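Uncharacterized protein (Porphyromonas gingivalis, PDB 1ZBS) is of uncharacterised function but is probably a sugar kinase of the ASKHA superfamily, putatively phosphorylating N-acetylglucosamine. Local coordinates at residues Gln36-Asp42 and Met77-Ala81; Val63-Gly67 and Leu274-His278; Arg103-Gly107 and Leu238-Gly242; Lys131-Ser135 and Arg226-Tyr231. All blocks are in the same frame, centred on the assembly; numbering follows the deposited sequence.

Contact 1: Gln36-Asp42 and Met77-Ala81; sequences QDRNEID and MLNEA
Helices 38-53 and 75-85 pack through their first turns on the N-terminal sheet, L78 touching V94 of strand 91-95; the axes of 38-42 and 77-81 come within 10.1 Å and cross at -47°, with R38 CA 6.9 Å from M77 CA and D42 CA 6.0 Å from A81 CA. Q36 O lies 3.7 Å from CE of M77, a selenomethionine. D37 is the N-cap: with chi1 p its OD2 accepts from E40 N (3.0 Å), and D37 N weakly returns to E40 OE2 (2.9 Å), a capping box. M77 CE sits 3.4 Å from D37 C and 3.5 Å from R38 N. R38 (t, p, p) lays its guanidinium over M77, R38 CZ 3.9 Å from M77 CG, and its NH2 forms a salt bridge with E80 OE1 (3.0 Å). I41 CG1 lies 4.4 Å from L78 CD1, I41 CG2 4.4 Å from M77 CE. D42 OD1 lies 3.6 Å from A81 CB; its carboxylate forms a salt bridge with R46. An exposed salt bridge thus lies over an apolar interior.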
loop_
_atom_site.group_PDB
_atom_site.type_symbol
_atom_site.label_atom_id
_atom_site.label_comp_id
_atom_site.label_asym_id
_atom_site.label_seq_id
_atom_site.Cartn_x
_atom_site.Cartn_y
_atom_site.Cartn_z
ATOM N N GLN A 36 5.945 13.735 14.453
ATOM C CA GLN A 36 5.419 14.958 15.061
ATOM C C GLN A 36 6.548 15.967 15.261
ATOM O O GLN A 36 7.712 15.655 15.011
ATOM C CB GLN A 36 4.756 14.633 16.406
ATOM C CG GLN A 36 3.490 13.788 16.289
ATOM C CD GLN A 36 3.103 13.121 17.596
ATOM O OE1 GLN A 36 3.816 12.248 18.095
ATOM N NE2 GLN A 36 1.970 13.529 18.158
ATOM N N ASP A 37 6.205 17.176 15.707
ATOM C CA ASP A 37 7.209 18.213 15.926
ATOM C C ASP A 37 7.281 18.716 17.370
ATOM O O ASP A 37 6.591 18.214 18.254
ATOM C CB ASP A 37 6.972 19.396 14.977
ATOM C CG ASP A 37 5.702 20.161 15.293
ATOM O OD1 ASP A 37 5.341 21.057 14.501
ATOM O OD2 ASP A 37 5.064 19.880 16.327
ATOM N N ARG A 38 8.121 19.724 17.583
ATOM C CA ARG A 38 8.353 20.304 18.901
ATOM C C ARG A 38 7.138 20.463 19.825
ATOM O O ARG A 38 7.006 19.737 20.820
ATOM C CB ARG A 38 9.044 21.659 18.746
ATOM C CG ARG A 38 9.524 22.286 20.052
ATOM C CD ARG A 38 10.837 21.673 20.551
ATOM N NE ARG A 38 11.929 21.850 19.584
ATOM C CZ ARG A 38 13.216 21.639 19.854
ATOM N NH1 ARG A 38 14.127 21.826 18.909
ATOM N NH2 ARG A 38 13.592 21.253 21.071
ATOM N N ASN A 39 6.248 21.401 19.507
ATOM C CA ASN A 39 5.100 21.657 20.365
ATOM C C ASN A 39 3.864 20.779 20.175
ATOM O O ASN A 39 3.016 20.691 21.076
ATOM C CB ASN A 39 4.711 23.153 20.304
ATOM C CG ASN A 39 4.313 23.613 18.906
ATOM O OD1 ASN A 39 3.310 23.150 18.344
ATOM N ND2 ASN A 39 5.096 24.531 18.337
ATOM N N GLU A 40 3.744 20.111 19.034
ATOM C CA GLU A 40 2.574 19.254 18.839
ATOM C C GLU A 40 2.746 18.000 19.695
ATOM O O GLU A 40 1.821 17.200 19.832
ATOM C CB GLU A 40 2.392 18.880 17.362
ATOM C CG GLU A 40 3.226 17.719 16.877
ATOM C CD GLU A 40 2.740 17.193 15.538
ATOM O OE1 GLU A 40 1.557 16.774 15.460
ATOM O OE2 GLU A 40 3.534 17.206 14.561
ATOM N N ILE A 41 3.939 17.838 20.267
ATOM C CA ILE A 41 4.230 16.710 21.155
ATOM C C ILE A 41 4.539 17.280 22.539
ATOM O O ILE A 41 4.540 16.564 23.547
ATOM C CB ILE A 41 5.459 15.876 20.674
ATOM C CG1 ILE A 41 5.576 14.605 21.523
ATOM C CG2 ILE A 41 6.752 16.684 20.827
ATOM C CD1 ILE A 41 4.263 13.828 21.638
ATOM N N ASP A 42 4.798 18.586 22.569
ATOM C CA ASP A 42 5.110 19.310 23.802
ATOM C C ASP A 42 3.805 19.463 24.572
ATOM O O ASP A 42 3.790 19.805 25.757
ATOM C CB ASP A 42 5.658 20.696 23.458
ATOM C CG ASP A 42 6.691 21.178 24.442
ATOM O OD1 ASP A 42 7.782 20.565 24.520
ATOM O OD2 ASP A 42 6.416 22.177 25.144
HETATM N N MSE A 77 15.406 16.015 20.003
HETATM C CA MSE A 77 14.303 16.956 20.032
HETATM C C MSE A 77 13.347 16.541 21.152
HETATM O O MSE A 77 12.897 17.369 21.947
HETATM C CB MSE A 77 13.610 16.967 18.662
HETATM C CG MSE A 77 12.515 18.007 18.493
HETATM SE SE MSE A 77 10.843 17.491 19.333
HETATM C CE MSE A 77 9.950 16.722 17.787
ATOM N N LEU A 78 13.047 15.252 21.222
ATOM C CA LEU A 78 12.161 14.751 22.265
ATOM C C LEU A 78 12.889 14.851 23.596
ATOM O O LEU A 78 12.269 14.999 24.646
ATOM C CB LEU A 78 11.784 13.298 21.981
ATOM C CG LEU A 78 10.807 12.632 22.951
ATOM C CD1 LEU A 78 9.562 13.482 23.134
ATOM C CD2 LEU A 78 10.454 11.259 22.398
ATOM N N ASN A 79 14.214 14.770 23.538
ATOM C CA ASN A 79 15.043 14.861 24.732
ATOM C C ASN A 79 14.856 16.249 25.344
ATOM O O ASN A 79 14.774 16.391 26.562
ATOM C CB ASN A 79 16.515 14.625 24.367
ATOM C CG ASN A 79 17.429 14.622 25.584
ATOM O OD1 ASN A 79 17.502 15.600 26.327
ATOM N ND2 ASN A 79 18.139 13.517 25.785
ATOM N N GLU A 80 14.771 17.268 24.493
ATOM C CA GLU A 80 14.579 18.636 24.961
ATOM C C GLU A 80 13.185 18.825 25.538
ATOM O O GLU A 80 13.016 19.482 26.567
ATOM C CB GLU A 80 14.791 19.628 23.818
ATOM C CG GLU A 80 16.207 19.654 23.281
ATOM C CD GLU A 80 16.396 20.709 22.209
ATOM O OE1 GLU A 80 16.116 21.895 22.493
ATOM O OE2 GLU A 80 16.823 20.354 21.086
ATOM N N ALA A 81 12.191 18.249 24.867
ATOM C CA ALA A 81 10.799 18.333 25.300
ATOM C C ALA A 81 10.626 17.650 26.650
ATOM O O ALA A 81 9.981 18.188 27.550
ATOM C CB ALA A 81 9.892 17.672 24.261
#

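Contact 2: Val63-Gly67 and Leu274-His278; sequences VYFYG and LIQYH
Helix 271-280 crosses one face of the sheet at strand 62-67, the axes of the segments 274-278 and 63-67 being 11.2 Å apart at 136°, with Y64 CA and H278 CA 8.5 Å apart. Its turn begins with L274, whose O accepts from H278 N (3.2 Å), so that both side chains project toward the strand. L274 CD1 lies 3.6 Å from Y66 CE2; this leucine also packs on A104 of helix 97-105. Y277 (chi1 t) keeps its CE2 4.5 Å from Y66 OH. H278 is the centre of the contact. With chi1 m and chi2 -72° its imidazole lies flat over Y64, the two rings stacked face to face with centroids 3.8 Å apart and planes at 20°, and Y64 CB makes a CH-pi contact 4.0 Å from the imidazole centroid. In its own plane H278 NE2 meets Y66 OH at 2.7 Å in a hydrogen bond, and a water at 3.1 Å from H278 ND1 is also 3.1 Å from Y64 OH, the latter link weak. Y64 and Y66, both chi1 m, are two apart and so share the face turned to the helix; Y66 OH also bonds R103. This buried aromatic cluster fastens the C-terminal helix to strand 62-67, which runs parallel between strands 2-7 and 91-95 of the N-terminal sheet, whose 3-2-1-4-5 strand order is that of the ASKHA, ribonuclease H-like fold.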
loop_
_atom_site.group_PDB
_atom_site.type_symbol
_atom_site.label_atom_id
_atom_site.label_comp_id
_atom_site.label_asym_id
_atom_site.label_seq_id
_atom_site.Cartn_x
_atom_site.Cartn_y
_atom_site.Cartn_z
ATOM N N VAL A 63 15.086 9.268 33.075
ATOM C CA VAL A 63 14.025 8.859 32.161
ATOM C C VAL A 63 14.646 8.216 30.918
ATOM O O VAL A 63 15.625 8.722 30.358
ATOM C CB VAL A 63 13.133 10.075 31.754
ATOM C CG1 VAL A 63 13.977 11.320 31.626
ATOM C CG2 VAL A 63 12.436 9.795 30.428
ATOM N N TYR A 64 14.067 7.088 30.516
ATOM C CA TYR A 64 14.516 6.331 29.349
ATOM C C TYR A 64 13.319 6.126 28.416
ATOM O O TYR A 64 12.345 5.444 28.758
ATOM C CB TYR A 64 15.087 4.967 29.767
ATOM C CG TYR A 64 16.181 5.039 30.809
ATOM C CD1 TYR A 64 15.893 4.886 32.165
ATOM C CD2 TYR A 64 17.509 5.248 30.438
ATOM C CE1 TYR A 64 16.904 4.933 33.130
ATOM C CE2 TYR A 64 18.525 5.300 31.389
ATOM C CZ TYR A 64 18.219 5.138 32.735
ATOM O OH TYR A 64 19.231 5.164 33.675
ATOM N N PHE A 65 13.403 6.735 27.241
ATOM C CA PHE A 65 12.339 6.666 26.257
ATOM C C PHE A 65 12.735 5.853 25.037
ATOM O O PHE A 65 13.832 6.003 24.501
ATOM C CB PHE A 65 11.939 8.082 25.837
ATOM C CG PHE A 65 10.724 8.132 24.965
ATOM C CD1 PHE A 65 10.837 8.001 23.583
ATOM C CD2 PHE A 65 9.461 8.276 25.531
ATOM C CE1 PHE A 65 9.705 8.010 22.777
ATOM C CE2 PHE A 65 8.319 8.287 24.737
ATOM C CZ PHE A 65 8.440 8.154 23.356
ATOM N N TYR A 66 11.827 4.984 24.616
ATOM C CA TYR A 66 12.034 4.139 23.453
ATOM C C TYR A 66 10.811 4.294 22.560
ATOM O O TYR A 66 9.679 4.084 23.004
ATOM C CB TYR A 66 12.173 2.683 23.887
ATOM C CG TYR A 66 13.402 2.409 24.719
ATOM C CD1 TYR A 66 14.665 2.371 24.132
ATOM C CD2 TYR A 66 13.303 2.188 26.096
ATOM C CE1 TYR A 66 15.803 2.114 24.889
ATOM C CE2 TYR A 66 14.438 1.930 26.867
ATOM C CZ TYR A 66 15.686 1.894 26.251
ATOM O OH TYR A 66 16.812 1.631 26.989
ATOM N N GLY A 67 11.030 4.671 21.305
ATOM C CA GLY A 67 9.907 4.838 20.397
ATOM C C GLY A 67 10.294 4.866 18.933
ATOM O O GLY A 67 11.402 5.278 18.583
ATOM N N LEU A 274 12.492 -3.981 30.022
ATOM C CA LEU A 274 13.197 -2.710 30.176
ATOM C C LEU A 274 13.357 -2.318 31.632
ATOM O O LEU A 274 14.256 -1.553 31.981
ATOM C CB LEU A 274 12.479 -1.568 29.458
ATOM C CG LEU A 274 12.778 -1.243 27.996
ATOM C CD1 LEU A 274 14.242 -1.552 27.674
ATOM C CD2 LEU A 274 11.862 -2.030 27.115
ATOM N N ILE A 275 12.473 -2.818 32.484
ATOM C CA ILE A 275 12.568 -2.485 33.888
ATOM C C ILE A 275 13.782 -3.170 34.474
ATOM O O ILE A 275 14.580 -2.535 35.163
ATOM C CB ILE A 275 11.322 -2.916 34.653
ATOM C CG1 ILE A 275 10.120 -2.114 34.138
ATOM C CG2 ILE A 275 11.529 -2.690 36.142
ATOM C CD1 ILE A 275 8.799 -2.572 34.690
ATOM N N GLN A 276 13.938 -4.459 34.190
ATOM C CA GLN A 276 15.087 -5.183 34.715
ATOM C C GLN A 276 16.381 -4.672 34.082
ATOM O O GLN A 276 17.423 -4.649 34.733
ATOM C CB GLN A 276 14.942 -6.690 34.467
ATOM C CG GLN A 276 13.888 -7.380 35.338
ATOM C CD GLN A 276 14.130 -7.214 36.844
ATOM O OE1 GLN A 276 13.979 -6.118 37.390
ATOM N NE2 GLN A 276 14.506 -8.304 37.515
ATOM N N TYR A 277 16.310 -4.247 32.821
ATOM C CA TYR A 277 17.490 -3.750 32.125
ATOM C C TYR A 277 18.075 -2.513 32.801
ATOM O O TYR A 277 19.255 -2.479 33.131
ATOM C CB TYR A 277 17.164 -3.405 30.673
ATOM C CG TYR A 277 18.339 -2.778 29.961
ATOM C CD1 TYR A 277 19.278 -3.565 29.295
ATOM C CD2 TYR A 277 18.555 -1.398 30.014
ATOM C CE1 TYR A 277 20.406 -2.995 28.705
ATOM C CE2 TYR A 277 19.677 -0.820 29.432
ATOM C CZ TYR A 277 20.598 -1.623 28.781
ATOM O OH TYR A 277 21.713 -1.057 28.221
ATOM N N HIS A 278 17.248 -1.490 32.983
ATOM C CA HIS A 278 17.698 -0.263 33.620
ATOM C C HIS A 278 17.822 -0.438 35.125
ATOM O O HIS A 278 17.963 0.531 35.868
ATOM C CB HIS A 278 16.743 0.880 33.283
ATOM C CG HIS A 278 16.727 1.223 31.830
ATOM N ND1 HIS A 278 17.776 1.867 31.207
ATOM C CD2 HIS A 278 15.828 0.947 30.856
ATOM C CE1 HIS A 278 17.525 1.969 29.916
ATOM N NE2 HIS A 278 16.348 1.417 29.676
HETATM O O HOH W 1 20.059 2.232 33.217
#

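Contact 3: Arg103-Gly107 and Leu238-Gly242; sequences RALCG and LHFIG
L105 inserts its isobutyl group against the backbone and side chains of strand 238-241, packing the end of helix 97-105 on the second ribonuclease H-like sheet of this ASKHA-type chain. The leucine, near the mt rotamer (chi1 -63°, chi2 172°), points toward the strand, and its CA lies 6.2 Å from H239 CA. Its CD1 touches H239 CB (3.6 Å), H239 C (3.6 Å) and F240 O (3.5 Å), while CD2 meets I241 CD1 at 3.5 Å. The strand is extended, so H239 and I241 face the helix whereas F240 turns away to pack on L252 and I256 of helix 249-258 and F223 of helix 210-229. H239 (chi1 m, chi2 -71°) carries its imidazole beside the helix end, with L105 O over one face and ND1 hydrogen-bonded to S265. Beyond C106 the chain leaves the helix at G107, which has positive phi (77°) and gives a weak bond from its N to R103 O (3.1 Å). C106, chi1 m, completes the contact from the side: its SG lies 4.1 Å from H239 CD2 and 4.9 Å from the imidazole centroid, obliquely at 51° to the ring normal.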
loop_
_atom_site.group_PDB
_atom_site.type_symbol
_atom_site.label_atom_id
_atom_site.label_comp_id
_atom_site.label_asym_id
_atom_site.label_seq_id
_atom_site.Cartn_x
_atom_site.Cartn_y
_atom_site.Cartn_z
ATOM N N ARG A 103 16.946 -4.827 24.019
ATOM C CA ARG A 103 17.396 -4.769 25.403
ATOM C C ARG A 103 16.475 -5.546 26.324
ATOM O O ARG A 103 16.921 -6.159 27.298
ATOM C CB ARG A 103 17.497 -3.320 25.878
ATOM C CG ARG A 103 18.752 -2.614 25.408
ATOM C CD ARG A 103 18.785 -1.175 25.885
ATOM N NE ARG A 103 20.056 -0.538 25.571
ATOM C CZ ARG A 103 20.315 0.751 25.762
ATOM N NH1 ARG A 103 21.507 1.242 25.442
ATOM N NH2 ARG A 103 19.386 1.550 26.265
ATOM N N ALA A 104 15.184 -5.528 26.015
ATOM C CA ALA A 104 14.203 -6.234 26.835
ATOM C C ALA A 104 14.225 -7.741 26.603
ATOM O O ALA A 104 14.071 -8.510 27.545
ATOM C CB ALA A 104 12.810 -5.684 26.559
ATOM N N LEU A 105 14.433 -8.156 25.356
ATOM C CA LEU A 105 14.447 -9.576 25.007
ATOM C C LEU A 105 15.814 -10.238 25.107
ATOM O O LEU A 105 15.935 -11.378 25.556
ATOM C CB LEU A 105 13.923 -9.766 23.584
ATOM C CG LEU A 105 12.480 -9.359 23.305
ATOM C CD1 LEU A 105 12.195 -9.421 21.811
ATOM C CD2 LEU A 105 11.546 -10.265 24.075
ATOM N N CYS A 106 16.841 -9.523 24.673
ATOM C CA CYS A 106 18.192 -10.056 24.683
ATOM C C CYS A 106 18.934 -9.765 25.972
ATOM O O CYS A 106 19.793 -10.541 26.391
ATOM C CB CYS A 106 18.965 -9.494 23.494
ATOM S SG CYS A 106 18.239 -9.961 21.922
ATOM N N GLY A 107 18.594 -8.645 26.597
ATOM C CA GLY A 107 19.235 -8.268 27.839
ATOM C C GLY A 107 20.623 -7.702 27.624
ATOM O O GLY A 107 20.795 -6.498 27.429
ATOM N N LEU A 238 15.454 -16.582 17.744
ATOM C CA LEU A 238 14.630 -15.407 17.434
ATOM C C LEU A 238 13.788 -14.910 18.608
ATOM O O LEU A 238 12.993 -15.653 19.178
ATOM C CB LEU A 238 13.702 -15.719 16.259
ATOM C CG LEU A 238 14.241 -15.585 14.834
ATOM C CD1 LEU A 238 15.664 -16.087 14.747
ATOM C CD2 LEU A 238 13.328 -16.344 13.877
ATOM N N HIS A 239 13.964 -13.644 18.956
ATOM C CA HIS A 239 13.207 -13.038 20.036
ATOM C C HIS A 239 12.206 -12.073 19.422
ATOM O O HIS A 239 12.559 -11.279 18.552
ATOM C CB HIS A 239 14.149 -12.308 20.990
ATOM C CG HIS A 239 14.997 -13.230 21.810
ATOM N ND1 HIS A 239 14.479 -14.009 22.823
ATOM C CD2 HIS A 239 16.317 -13.524 21.749
ATOM C CE1 HIS A 239 15.442 -14.741 23.350
ATOM N NE2 HIS A 239 16.567 -14.467 22.716
ATOM N N PHE A 240 10.956 -12.139 19.867
ATOM C CA PHE A 240 9.911 -11.279 19.307
ATOM C C PHE A 240 9.150 -10.467 20.321
ATOM O O PHE A 240 8.978 -10.865 21.475
ATOM C CB PHE A 240 8.884 -12.108 18.531
ATOM C CG PHE A 240 9.398 -12.667 17.239
ATOM C CD1 PHE A 240 9.114 -12.035 16.030
ATOM C CD2 PHE A 240 10.143 -13.844 17.227
ATOM C CE1 PHE A 240 9.553 -12.566 14.820
ATOM C CE2 PHE A 240 10.594 -14.391 16.023
ATOM C CZ PHE A 240 10.296 -13.750 14.816
ATOM N N ILE A 241 8.668 -9.318 19.871
ATOM C CA ILE A 241 7.882 -8.456 20.729
ATOM C C ILE A 241 6.700 -7.934 19.910
ATOM O O ILE A 241 6.761 -7.893 18.686
ATOM C CB ILE A 241 8.754 -7.298 21.269
ATOM C CG1 ILE A 241 8.331 -6.982 22.696
ATOM C CG2 ILE A 241 8.658 -6.074 20.381
ATOM C CD1 ILE A 241 8.818 -8.026 23.698
ATOM N N GLY A 242 5.613 -7.572 20.577
ATOM C CA GLY A 242 4.480 -7.048 19.843
ATOM C C GLY A 242 3.158 -7.782 19.954
ATOM O O GLY A 242 3.103 -8.991 20.192
#

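Contact 4: Lys131-Ser135 and Arg226-Tyr231; sequences KANVS and RNVLRY
Y231 and V134 carry most of this contact between the edge strand 130-133, with the residues that follow it, and the end of helix 210-229. A132 CA lies 7.8 Å from Y231 CA and V134 CA 6.1 Å from N227 CA. A132 and V134 both point toward the helix end, while N133 between them points away. Y231, with chi1 -69° (m) and chi2 -44°, swings its ring across to the strand: CE1 packs 4.0 Å from A132 CB, and CZ lies 3.9 Å from V134 CG2. Its hydroxyl accepts a weak hydrogen bond from V134 N at 3.3 Å to OH and is also bonded to S122 on the neighbouring strand. V134 adopts chi1 t, which sets CG2 against the tyrosine and CG1 3.7 Å from R226 O and 3.6 Å from N227 OD1. N227, chi1 m, turns its amide toward V134; a water donates to N227 OD1 and to V134 O, both at 2.7 Å, and N227 ND2 bonds to F223 O and E144. R226 (chi1 -45°) leads its guanidinium away to a salt bridge with E144. K160 of the second subunit bonds N227 OD1 and packs on V134, so the contact forms part of the subunit interface. The helix widens to a pi-type turn at 226-229, whereas K131 and A132, both opposite L124, form a classic beta bulge in the outermost strand of the second, ribonuclease H-like sheet.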
loop_
_atom_site.group_PDB
_atom_site.type_symbol
_atom_site.label_atom_id
_atom_site.label_comp_id
_atom_site.label_asym_id
_atom_site.label_seq_id
_atom_site.Cartn_x
_atom_site.Cartn_y
_atom_site.Cartn_z
ATOM N N LYS A 131 23.839 -4.026 15.675
ATOM C CA LYS A 131 24.880 -4.149 14.672
ATOM C C LYS A 131 24.352 -4.070 13.250
ATOM O O LYS A 131 25.067 -3.631 12.352
ATOM C CB LYS A 131 25.645 -5.464 14.863
ATOM C CG LYS A 131 26.759 -5.389 15.905
ATOM C CD LYS A 131 27.879 -4.464 15.428
ATOM C CE LYS A 131 29.094 -4.510 16.344
ATOM N NZ LYS A 131 30.309 -3.979 15.652
ATOM N N ALA A 132 23.113 -4.504 13.042
ATOM C CA ALA A 132 22.514 -4.480 11.709
ATOM C C ALA A 132 20.989 -4.367 11.797
ATOM O O ALA A 132 20.376 -4.934 12.698
ATOM C CB ALA A 132 22.911 -5.734 10.937
ATOM N N ASN A 133 20.388 -3.649 10.849
ATOM C CA ASN A 133 18.945 -3.426 10.835
ATOM C C ASN A 133 18.383 -3.403 9.414
ATOM O O ASN A 133 18.910 -2.711 8.549
ATOM C CB ASN A 133 18.626 -2.083 11.501
ATOM C CG ASN A 133 17.160 -1.946 11.874
ATOM O OD1 ASN A 133 16.265 -2.166 11.052
ATOM N ND2 ASN A 133 16.908 -1.566 13.121
ATOM N N VAL A 134 17.310 -4.149 9.171
ATOM C CA VAL A 134 16.699 -4.147 7.850
ATOM C C VAL A 134 15.542 -3.152 7.904
ATOM O O VAL A 134 14.583 -3.369 8.646
ATOM C CB VAL A 134 16.183 -5.561 7.483
ATOM C CG1 VAL A 134 15.428 -5.533 6.160
ATOM C CG2 VAL A 134 17.351 -6.525 7.407
ATOM N N SER A 135 15.636 -2.047 7.161
ATOM C CA SER A 135 14.543 -1.055 7.177
ATOM C C SER A 135 13.251 -1.787 6.848
ATOM O O SER A 135 13.188 -2.513 5.857
ATOM C CB SER A 135 14.752 0.040 6.130
ATOM O OG SER A 135 15.998 0.695 6.277
ATOM N N ARG A 226 12.761 -12.066 4.208
ATOM C CA ARG A 226 13.277 -10.740 3.872
ATOM C C ARG A 226 13.767 -9.890 5.035
ATOM O O ARG A 226 14.223 -8.763 4.827
ATOM C CB ARG A 226 12.202 -9.964 3.129
ATOM C CG ARG A 226 11.522 -10.784 2.058
ATOM C CD ARG A 226 10.081 -10.356 1.910
ATOM N NE ARG A 226 9.941 -9.071 1.243
ATOM C CZ ARG A 226 9.678 -8.935 -0.056
ATOM N NH1 ARG A 226 9.531 -10.009 -0.820
ATOM N NH2 ARG A 226 9.530 -7.727 -0.584
ATOM N N ASN A 227 13.682 -10.406 6.256
ATOM C CA ASN A 227 14.106 -9.608 7.404
ATOM C C ASN A 227 15.066 -10.294 8.374
ATOM O O ASN A 227 15.830 -9.619 9.065
ATOM C CB ASN A 227 12.865 -9.112 8.176
ATOM C CG ASN A 227 11.962 -8.218 7.330
ATOM O OD1 ASN A 227 12.254 -7.042 7.127
ATOM N ND2 ASN A 227 10.864 -8.778 6.828
ATOM N N VAL A 228 15.035 -11.622 8.429
ATOM C CA VAL A 228 15.899 -12.361 9.353
ATOM C C VAL A 228 16.998 -13.190 8.675
ATOM O O VAL A 228 18.159 -13.128 9.075
ATOM C CB VAL A 228 15.059 -13.309 10.253
ATOM C CG1 VAL A 228 15.966 -14.104 11.186
ATOM C CG2 VAL A 228 14.058 -12.498 11.048
ATOM N N LEU A 229 16.637 -13.968 7.661
ATOM C CA LEU A 229 17.624 -14.798 6.991
ATOM C C LEU A 229 18.906 -14.054 6.638
ATOM O O LEU A 229 20.016 -14.527 6.917
ATOM C CB LEU A 229 17.037 -15.413 5.728
ATOM C CG LEU A 229 16.007 -16.519 5.948
ATOM C CD1 LEU A 229 15.794 -17.213 4.614
ATOM C CD2 LEU A 229 16.495 -17.522 6.997
ATOM N N ARG A 230 18.741 -12.880 6.036
ATOM C CA ARG A 230 19.860 -12.043 5.601
ATOM C C ARG A 230 20.897 -11.716 6.669
ATOM O O ARG A 230 21.961 -11.182 6.357
ATOM C CB ARG A 230 19.325 -10.740 4.990
ATOM C CG ARG A 230 18.886 -10.880 3.524
ATOM C CD ARG A 230 20.092 -11.184 2.640
ATOM N NE ARG A 230 19.836 -11.018 1.202
ATOM C CZ ARG A 230 20.803 -10.949 0.286
ATOM N NH1 ARG A 230 22.081 -11.019 0.654
ATOM N NH2 ARG A 230 20.500 -10.836 -0.998
ATOM N N TYR A 231 20.601 -12.010 7.929
ATOM C CA TYR A 231 21.585 -11.726 8.963
ATOM C C TYR A 231 22.621 -12.846 8.977
ATOM O O TYR A 231 23.718 -12.680 9.503
ATOM C CB TYR A 231 20.922 -11.586 10.336
ATOM C CG TYR A 231 20.053 -10.353 10.493
ATOM C CD1 TYR A 231 20.483 -9.106 10.035
ATOM C CD2 TYR A 231 18.803 -10.433 11.107
ATOM C CE1 TYR A 231 19.690 -7.968 10.181
ATOM C CE2 TYR A 231 17.998 -9.301 11.259
ATOM C CZ TYR A 231 18.448 -8.075 10.792
ATOM O OH TYR A 231 17.653 -6.961 10.927
HETATM O O HOH W 2 12.749 -5.323 9.135
#

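Overall arrangement
From the N terminus, contact 1 opens at helix 38-53 and closes at helix 75-85. Strand 62-67, lying between them in sequence, opens contact 2, which closes only at the C-terminal helix 271-280, so contacts 1 and 2 cross; they touch where L78 packs on F65. Contact 3 runs from helix 97-105 to strand 238-241 within the span of contact 2, and contact 4, from strand 130-133 to helix 210-229, within that of contact 3. Contacts 2 and 3 meet through Y66 and R103, contacts 3 and 4 through L238 and V228. Contacts 1 and 2 lie at the first sheet and its helices, contacts 3 and 4 at the second; helices 97-105 and 271-280 join the two halves.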